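Local coordinates for regulation of enolase protein 1 (Saccharomyces cerevisiae, PDB 3O12), which acts in the galactose metabolic pathway through the GAL83 protein and may control the level of the enolase ENO1, at residues D98-M103 and P188-P193; A114-S119 and R146-R151; L51-K56 and G196-T201. All blocks are in the same frame, centred on the assembly; numbering follows the deposited sequence.

Overall arrangement
Interactions 1 and 3 each pair two antiparallel strands, one in each of the two sheets, whereas interaction 2 packs the sheets together. Along the chain the order is 51-56, 98-103, 114-119, 146-151, 188-193, 196-201, so interaction 3 encloses interaction 1, which encloses interaction 2. The centres of interactions 1 and 2, and of 1 and 3, are about 9 Å apart; those of 2 and 3 are about 15 Å apart. Ile-102 N and Ala-114 O link interactions 1 and 2 within one sheet, and Thr-192 OG1 meets Thr-53 OG1 between interactions 1 and 3. Strand 148-155 of interaction 2 shares the seven-stranded sheet with strands 48-52 and 199-208 of interaction 3, and packs it against the sheet of interaction 1.

Interaction 1. Residues D98-M103 and P188-P193; sequences DQAGIM and PMACTP
The amide of Gln-99 lies against Cys-191 and Pro-193. Cys-191 CB sits over one face of the amide, 3.9 Å from Gln-99 CD, and on the same side of that plane Pro-193 CG comes within 3.7 Å of Gln-99 NE2, displaced outward beyond the nitrogen. Glu-117 of the adjoining strand packs on the opposite side of the Gln-99 side chain. At its polar ends the amide is held by Lys-113 NZ, bonded to OE1, and by Tyr-97 O, which accepts from NE2. The carboxylate of Asp-98 brings OD1 to 3.3 Å from Thr-192 CG2, a nonpolar touch, while OD2 takes the backbone N-H of Glu-94.

Four backbone hydrogen bonds run between the strands, two at each hydrogen-bonded pair: Gln-99 with Cys-191 and Gly-101 with Met-189. Gly-101 N donates to Met-189 O at 2.9 Å, at the residue where the chain turns a corner.

Met-189, present as selenomethionine, shares the Gln-99 and Cys-191 face. Its CG is anti to the backbone N, and bends at chi2 (-84°) and chi3 (-51°) curl the methyl back over the partner strand, CE reaching 3.6 Å from Gly-101 N and 3.7 Å from Ile-102 O. Behind it, Met-189 CB meets Met-103 CB at 3.9 Å. On the other face the non-hydrogen-bonded pair Ala-100 and Ala-190 places its methyls, the two CB atoms, 4.2 Å apart, and Ala-100 goes on to touch Val-200 of the second sheet. The alternating hydrogen-bonded and non-hydrogen-bonded pairs are those of an antiparallel sheet, whose Ala-100 and Ala-190 face packs on the second sheet, consistent with a concanavalin A-like beta-sandwich.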
# COMPACT_ATOMS: atom_id res chain seq x y z
N ASP A 98 -12.82 -3.12 0.81
CA ASP A 98 -11.83 -3.65 -0.14
C ASP A 98 -10.74 -2.61 -0.34
O ASP A 98 -11.04 -1.45 -0.61
CB ASP A 98 -12.47 -3.94 -1.49
CG ASP A 98 -13.27 -5.23 -1.50
OD1 ASP A 98 -13.51 -5.80 -0.42
OD2 ASP A 98 -13.65 -5.66 -2.61
N GLN A 99 -9.48 -3.03 -0.24
CA GLN A 99 -8.35 -2.11 -0.33
C GLN A 99 -7.18 -2.74 -1.09
O GLN A 99 -6.87 -3.92 -0.91
CB GLN A 99 -7.78 -1.79 1.06
CG GLN A 99 -8.75 -1.38 2.13
CD GLN A 99 -8.13 -1.51 3.51
OE1 GLN A 99 -6.92 -1.29 3.70
NE2 GLN A 99 -8.95 -1.88 4.48
N ALA A 100 -6.50 -1.93 -1.87
CA ALA A 100 -5.22 -2.34 -2.44
C ALA A 100 -4.36 -1.12 -2.72
O ALA A 100 -4.87 -0.02 -2.95
CB ALA A 100 -5.43 -3.17 -3.70
N GLY A 101 -3.05 -1.32 -2.70
CA GLY A 101 -2.12 -0.24 -2.96
C GLY A 101 -0.73 -0.62 -2.54
O GLY A 101 -0.21 -1.68 -2.92
N ILE A 102 -0.10 0.27 -1.78
CA ILE A 102 1.28 0.08 -1.36
C ILE A 102 1.39 0.26 0.15
O ILE A 102 0.60 0.99 0.76
CB ILE A 102 2.20 1.09 -2.10
CG1 ILE A 102 3.65 0.59 -2.15
CG2 ILE A 102 2.08 2.50 -1.49
CD1 ILE A 102 4.55 1.42 -3.08
N MSE A 103 2.36 -0.40 0.75
CA MSE A 103 2.70 -0.21 2.16
C MSE A 103 4.19 0.06 2.31
O MSE A 103 5.02 -0.51 1.58
CB MSE A 103 2.26 -1.42 2.99
CG MSE A 103 2.95 -1.57 4.36
SE MSE A 103 2.11 -2.98 5.44
CE MSE A 103 0.62 -1.94 6.11
N PRO A 188 3.61 -4.02 -2.56
CA PRO A 188 2.17 -4.27 -2.69
C PRO A 188 1.48 -4.60 -1.37
O PRO A 188 1.99 -5.35 -0.54
CB PRO A 188 2.13 -5.48 -3.63
CG PRO A 188 3.31 -5.26 -4.49
CD PRO A 188 4.38 -4.83 -3.53
N MSE A 189 0.28 -4.06 -1.22
CA MSE A 189 -0.56 -4.37 -0.08
C MSE A 189 -1.99 -4.58 -0.57
O MSE A 189 -2.44 -3.91 -1.50
CB MSE A 189 -0.47 -3.21 0.92
CG MSE A 189 -1.46 -3.17 2.06
SE MSE A 189 -3.19 -2.36 1.64
CE MSE A 189 -2.72 -0.65 0.84
N ALA A 190 -2.72 -5.51 0.05
CA ALA A 190 -4.14 -5.68 -0.24
C ALA A 190 -4.85 -6.29 0.96
O ALA A 190 -4.30 -7.16 1.65
CB ALA A 190 -4.34 -6.54 -1.49
N CYS A 191 -6.09 -5.85 1.20
CA CYS A 191 -6.86 -6.24 2.39
C CYS A 191 -8.33 -6.38 2.02
O CYS A 191 -8.84 -5.62 1.20
CB CYS A 191 -6.78 -5.15 3.49
SG CYS A 191 -5.16 -4.85 4.15
N THR A 192 -8.99 -7.36 2.63
CA THR A 192 -10.45 -7.40 2.69
C THR A 192 -10.86 -7.74 4.12
O THR A 192 -10.84 -8.90 4.51
CB THR A 192 -11.07 -8.43 1.72
OG1 THR A 192 -10.32 -9.65 1.77
CG2 THR A 192 -11.07 -7.90 0.30
N PRO A 193 -11.19 -6.71 4.92
CA PRO A 193 -11.51 -6.93 6.33
C PRO A 193 -12.69 -7.87 6.58
O PRO A 193 -12.76 -8.48 7.65
CB PRO A 193 -11.81 -5.52 6.85
CG PRO A 193 -10.97 -4.62 5.96
CD PRO A 193 -11.00 -5.29 4.60

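Interaction 2. Residues A114-S119 and R146-R151; sequences AGIEIS and RDFWLR. With EDO (1,2-ethanediol), chain G.
Phe-148 reaches across to Ile-116 and Gly-115 with the far end of its ring. Its CB leaves the strand toward the other segment, and CG takes the position between the backbone N and the carbonyl carbon (chi1 65°), which directs the ring toward strand 110-119. Further along, CD2 approaches Ile-116 CG1, and the next atom, CE2, makes the closest touch, 3.4 Å from the same CG1 and 4.0 Å from Ile-116 CB. At the tip, CZ reaches Ile-116 N at 3.8 Å and Gly-115 CA at 4.1 Å; the ring meets both residues obliquely. Leu-150, the neighbour on its own strand face, brings CG to the ring edge in plane, and its CD1 continues past to Ala-114 O, 3.4 Å away.

This sheet-on-sheet packing is consistent with a beta-sandwich: strand 110-119 belongs to one antiparallel sheet and strand 148-155 to the other, and the contact is buried and made by van der Waals touches, some on backbone N and O. Val-89 and Tyr-93 also pack on Phe-148. Gly-115, where strand 110-119 turns a corner, has backbone angles suited to glycine (phi 156°, psi -150°), and its CA lies against the ring and Leu-150 CD1.

Two residues on, Glu-117 does not face Phe-148. Extended beyond CG, it carries OE2 to a bound 1,2-ethanediol, whose O1 donates a 2.6 Å hydrogen bond to it; Asp-58 OD1 is also bonded to this molecule, probably from the crystallisation liquor.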
# COMPACT_ATOMS: atom_id res chain seq x y z
N ALA A 114 -1.39 3.03 1.54
CA ALA A 114 -2.08 4.01 0.69
C ALA A 114 -2.58 3.33 -0.56
O ALA A 114 -1.97 2.39 -1.05
CB ALA A 114 -1.13 5.14 0.32
N GLY A 115 -3.70 3.80 -1.07
CA GLY A 115 -4.25 3.24 -2.30
C GLY A 115 -5.73 3.48 -2.38
O GLY A 115 -6.23 4.48 -1.86
N ILE A 116 -6.44 2.57 -3.04
CA ILE A 116 -7.88 2.67 -3.17
C ILE A 116 -8.56 1.83 -2.11
O ILE A 116 -8.09 0.75 -1.75
CB ILE A 116 -8.34 2.24 -4.57
CG1 ILE A 116 -7.93 3.30 -5.60
CG2 ILE A 116 -9.85 2.01 -4.61
CD1 ILE A 116 -8.64 4.63 -5.42
N GLU A 117 -9.66 2.35 -1.58
CA GLU A 117 -10.43 1.64 -0.57
C GLU A 117 -11.88 1.96 -0.83
O GLU A 117 -12.21 3.08 -1.22
CB GLU A 117 -10.05 2.12 0.82
CG GLU A 117 -10.83 1.47 1.94
CD GLU A 117 -10.58 2.12 3.28
OE1 GLU A 117 -10.25 3.33 3.29
OE2 GLU A 117 -10.71 1.43 4.31
N ILE A 118 -12.75 0.98 -0.62
CA ILE A 118 -14.19 1.26 -0.70
C ILE A 118 -14.72 1.64 0.68
O ILE A 118 -14.81 0.80 1.57
CB ILE A 118 -14.97 0.06 -1.25
CG1 ILE A 118 -14.35 -0.44 -2.56
CG2 ILE A 118 -16.43 0.43 -1.46
CD1 ILE A 118 -14.06 0.65 -3.56
N SER A 119 -15.05 2.91 0.85
CA SER A 119 -15.60 3.39 2.12
C SER A 119 -16.59 4.52 1.86
O SER A 119 -16.49 5.22 0.85
CB SER A 119 -14.48 3.87 3.05
OG SER A 119 -13.87 5.05 2.57
N ARG A 146 -9.61 1.19 -10.97
CA ARG A 146 -9.15 -0.14 -11.36
C ARG A 146 -7.77 -0.16 -12.01
O ARG A 146 -7.25 -1.23 -12.35
CB ARG A 146 -10.19 -0.85 -12.24
CG ARG A 146 -11.46 -1.20 -11.48
CD ARG A 146 -12.59 -1.61 -12.42
NE ARG A 146 -12.32 -2.88 -13.09
CZ ARG A 146 -12.66 -4.06 -12.60
NH1 ARG A 146 -12.38 -5.17 -13.28
NH2 ARG A 146 -13.28 -4.15 -11.42
N ASP A 147 -7.17 1.01 -12.18
CA ASP A 147 -5.84 1.09 -12.79
C ASP A 147 -5.17 2.40 -12.41
O ASP A 147 -5.50 3.46 -12.95
CB ASP A 147 -5.96 0.97 -14.31
CG ASP A 147 -4.62 0.77 -15.00
OD1 ASP A 147 -3.58 0.70 -14.33
OD2 ASP A 147 -4.62 0.68 -16.25
N PHE A 148 -4.24 2.34 -11.46
CA PHE A 148 -3.54 3.54 -11.04
C PHE A 148 -2.12 3.19 -10.62
O PHE A 148 -1.80 2.01 -10.44
CB PHE A 148 -4.28 4.25 -9.89
CG PHE A 148 -4.33 3.45 -8.61
CD1 PHE A 148 -3.36 3.61 -7.62
CD2 PHE A 148 -5.34 2.52 -8.38
CE1 PHE A 148 -3.40 2.87 -6.43
CE2 PHE A 148 -5.38 1.77 -7.20
CZ PHE A 148 -4.40 1.95 -6.23
N TRP A 149 -1.29 4.21 -10.50
CA TRP A 149 0.07 4.06 -10.00
C TRP A 149 0.24 4.82 -8.70
O TRP A 149 -0.41 5.86 -8.46
CB TRP A 149 1.10 4.62 -11.00
CG TRP A 149 1.28 3.82 -12.27
CD1 TRP A 149 2.29 2.94 -12.55
CD2 TRP A 149 0.46 3.87 -13.44
NE1 TRP A 149 2.13 2.43 -13.81
CE2 TRP A 149 1.02 2.99 -14.39
CE3 TRP A 149 -0.70 4.58 -13.78
CZ2 TRP A 149 0.46 2.79 -15.65
CZ3 TRP A 149 -1.26 4.37 -15.04
CH2 TRP A 149 -0.68 3.48 -15.96
N LEU A 150 1.12 4.31 -7.85
CA LEU A 150 1.55 5.01 -6.65
C LEU A 150 3.05 5.19 -6.66
O LEU A 150 3.78 4.32 -7.13
CB LEU A 150 1.18 4.23 -5.38
CG LEU A 150 -0.32 4.17 -5.12
CD1 LEU A 150 -0.65 3.06 -4.13
CD2 LEU A 150 -0.86 5.53 -4.63
N ARG A 151 3.51 6.30 -6.11
CA ARG A 151 4.93 6.56 -5.93
C ARG A 151 5.11 7.05 -4.51
O ARG A 151 4.44 7.98 -4.06
CB ARG A 151 5.44 7.60 -6.92
CG ARG A 151 6.90 7.99 -6.72
CD ARG A 151 7.31 9.08 -7.68
NE ARG A 151 7.38 8.59 -9.05
CZ ARG A 151 7.57 9.36 -10.12
NH1 ARG A 151 7.71 10.67 -9.98
NH2 ARG A 151 7.65 8.81 -11.32
C1 EDO G . -8.46 2.25 6.42
O1 EDO G . -8.27 1.86 5.06
C2 EDO G . -8.16 1.06 7.32
O2 EDO G . -8.82 -0.13 6.84

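Interaction 3. Residues L51-K56 and G196-T201; sequences LETDEK and GGLKVT
Thr-53 meets Gly-197 and Leu-198 with three polar atoms at once. Its backbone N donates to Leu-198 O at 2.9 Å, its backbone O accepts from Gly-197 N at 2.9 Å, and its hydroxyl OG1 receives Leu-198 N at 3.0 Å. The Gly-197 N-H leans weakly on OG1 as well, so it is shared between the two oxygens of one residue. Thr-53 chi1 of 64° turns OG1 toward these N-H groups and leaves CG2 to pack on Leu-198 CB. The hydroxyl also bonds to Thr-192 OG1, linking Thr-53 to the loop that follows strand 185-191 of the other sheet.

Where the two segments are regular strand, Leu-51 and Val-200 satisfy one another: Leu-51 N donates to Val-200 O at 2.9 Å, and Val-200 N donates back to Leu-51 O at 3.0 Å. Between these pairs, Lys-199 CA and Glu-52 CA direct C-H groups at the carbonyl oxygens of Leu-51 and Leu-198.

Glu-52 and Lys-199 run side by side on the more open face; their salt bridge, with a weak hydrogen bond from Lys-199 NZ to Glu-52 OE1 at 3.2 Å, is doubtful because both side chains were deposited in two conformers. At the far end, a water accepts from Gly-196 N and donates weakly to Glu-55 OE1, whereas Glu-55 OE2 is salt-bridged to Lys-56 NZ. The pairing joins strand 48-52 to 199-208, the last strand in the chain, inside one antiparallel sheet, between the outer strand 41-45 and strand 83-91, in a fold consistent with a beta-sandwich.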
# COMPACT_ATOMS: atom_id res chain seq x y z
N LEU A 51 -2.89 -11.67 -6.98
CA LEU A 51 -3.37 -12.35 -5.79
C LEU A 51 -4.89 -12.25 -5.66
O LEU A 51 -5.53 -11.41 -6.29
CB LEU A 51 -2.70 -11.77 -4.54
CG LEU A 51 -2.98 -10.30 -4.16
CD1 LEU A 51 -4.31 -10.16 -3.43
CD2 LEU A 51 -1.85 -9.77 -3.28
N GLU A 52 -5.44 -13.15 -4.86
CA GLU A 52 -6.81 -13.04 -4.38
C GLU A 52 -6.72 -12.94 -2.86
O GLU A 52 -6.05 -13.75 -2.23
CB GLU A 52 -7.63 -14.26 -4.77
CG GLU A 52 -9.03 -14.29 -4.17
CD GLU A 52 -9.85 -15.47 -4.65
OE1 GLU A 52 -9.65 -15.90 -5.80
OE2 GLU A 52 -10.70 -15.96 -3.87
N THR A 53 -7.39 -11.94 -2.27
CA THR A 53 -7.29 -11.75 -0.82
C THR A 53 -8.01 -12.83 -0.02
O THR A 53 -8.98 -13.44 -0.48
CB THR A 53 -7.83 -10.38 -0.36
OG1 THR A 53 -9.23 -10.31 -0.65
CG2 THR A 53 -7.11 -9.24 -1.07
N ASP A 54 -7.50 -13.07 1.19
CA ASP A 54 -8.17 -13.94 2.15
C ASP A 54 -9.16 -13.12 2.99
O ASP A 54 -9.05 -11.90 3.08
CB ASP A 54 -7.14 -14.64 3.04
CG ASP A 54 -6.19 -15.53 2.25
OD1 ASP A 54 -6.63 -16.13 1.25
OD2 ASP A 54 -5.01 -15.62 2.63
N GLU A 55 -10.14 -13.79 3.59
CA GLU A 55 -11.12 -13.11 4.42
C GLU A 55 -10.47 -12.55 5.68
O GLU A 55 -9.43 -13.04 6.14
CB GLU A 55 -12.25 -14.05 4.82
CG GLU A 55 -11.81 -15.12 5.81
CD GLU A 55 -12.96 -15.99 6.28
OE1 GLU A 55 -14.08 -15.85 5.75
OE2 GLU A 55 -12.74 -16.83 7.18
N LYS A 56 -11.11 -11.53 6.25
CA LYS A 56 -10.71 -10.98 7.54
C LYS A 56 -9.24 -10.56 7.56
O LYS A 56 -8.49 -10.91 8.47
CB LYS A 56 -11.01 -11.98 8.67
CG LYS A 56 -12.50 -12.19 8.89
CD LYS A 56 -12.79 -12.91 10.20
CE LYS A 56 -13.01 -14.41 10.00
NZ LYS A 56 -11.79 -15.11 9.50
N GLY A 196 -13.41 -12.44 1.76
CA GLY A 196 -12.24 -12.36 0.91
C GLY A 196 -12.60 -12.37 -0.56
O GLY A 196 -13.78 -12.24 -0.92
N GLY A 197 -11.59 -12.50 -1.41
CA GLY A 197 -11.84 -12.68 -2.83
C GLY A 197 -11.49 -11.51 -3.72
O GLY A 197 -11.72 -11.57 -4.93
N LEU A 198 -10.92 -10.45 -3.16
CA LEU A 198 -10.50 -9.32 -3.98
C LEU A 198 -9.31 -9.72 -4.84
O LEU A 198 -8.29 -10.16 -4.33
CB LEU A 198 -10.12 -8.13 -3.11
CG LEU A 198 -9.40 -6.98 -3.83
CD1 LEU A 198 -10.33 -6.37 -4.87
CD2 LEU A 198 -8.95 -5.92 -2.85
N LYS A 199 -9.45 -9.58 -6.16
CA LYS A 199 -8.37 -9.90 -7.08
C LYS A 199 -7.61 -8.64 -7.46
O LYS A 199 -8.20 -7.64 -7.85
CB LYS A 199 -8.91 -10.58 -8.33
CG LYS A 199 -9.73 -11.83 -8.07
CD LYS A 199 -10.34 -12.36 -9.36
CE LYS A 199 -11.36 -13.45 -9.11
NZ LYS A 199 -10.73 -14.70 -8.59
N VAL A 200 -6.28 -8.69 -7.34
CA VAL A 200 -5.43 -7.55 -7.65
C VAL A 200 -4.15 -7.99 -8.36
O VAL A 200 -3.51 -8.96 -7.94
CB VAL A 200 -5.00 -6.78 -6.37
CG1 VAL A 200 -4.40 -5.43 -6.74
CG2 VAL A 200 -6.18 -6.60 -5.43
N THR A 201 -3.78 -7.28 -9.42
CA THR A 201 -2.48 -7.47 -10.05
C THR A 201 -1.57 -6.26 -9.82
O THR A 201 -1.98 -5.12 -10.04
CB THR A 201 -2.62 -7.73 -11.56
OG1 THR A 201 -3.31 -8.97 -11.75
CG2 THR A 201 -1.26 -7.80 -12.23
O HOH W 1 -14.95 -15.04 2.47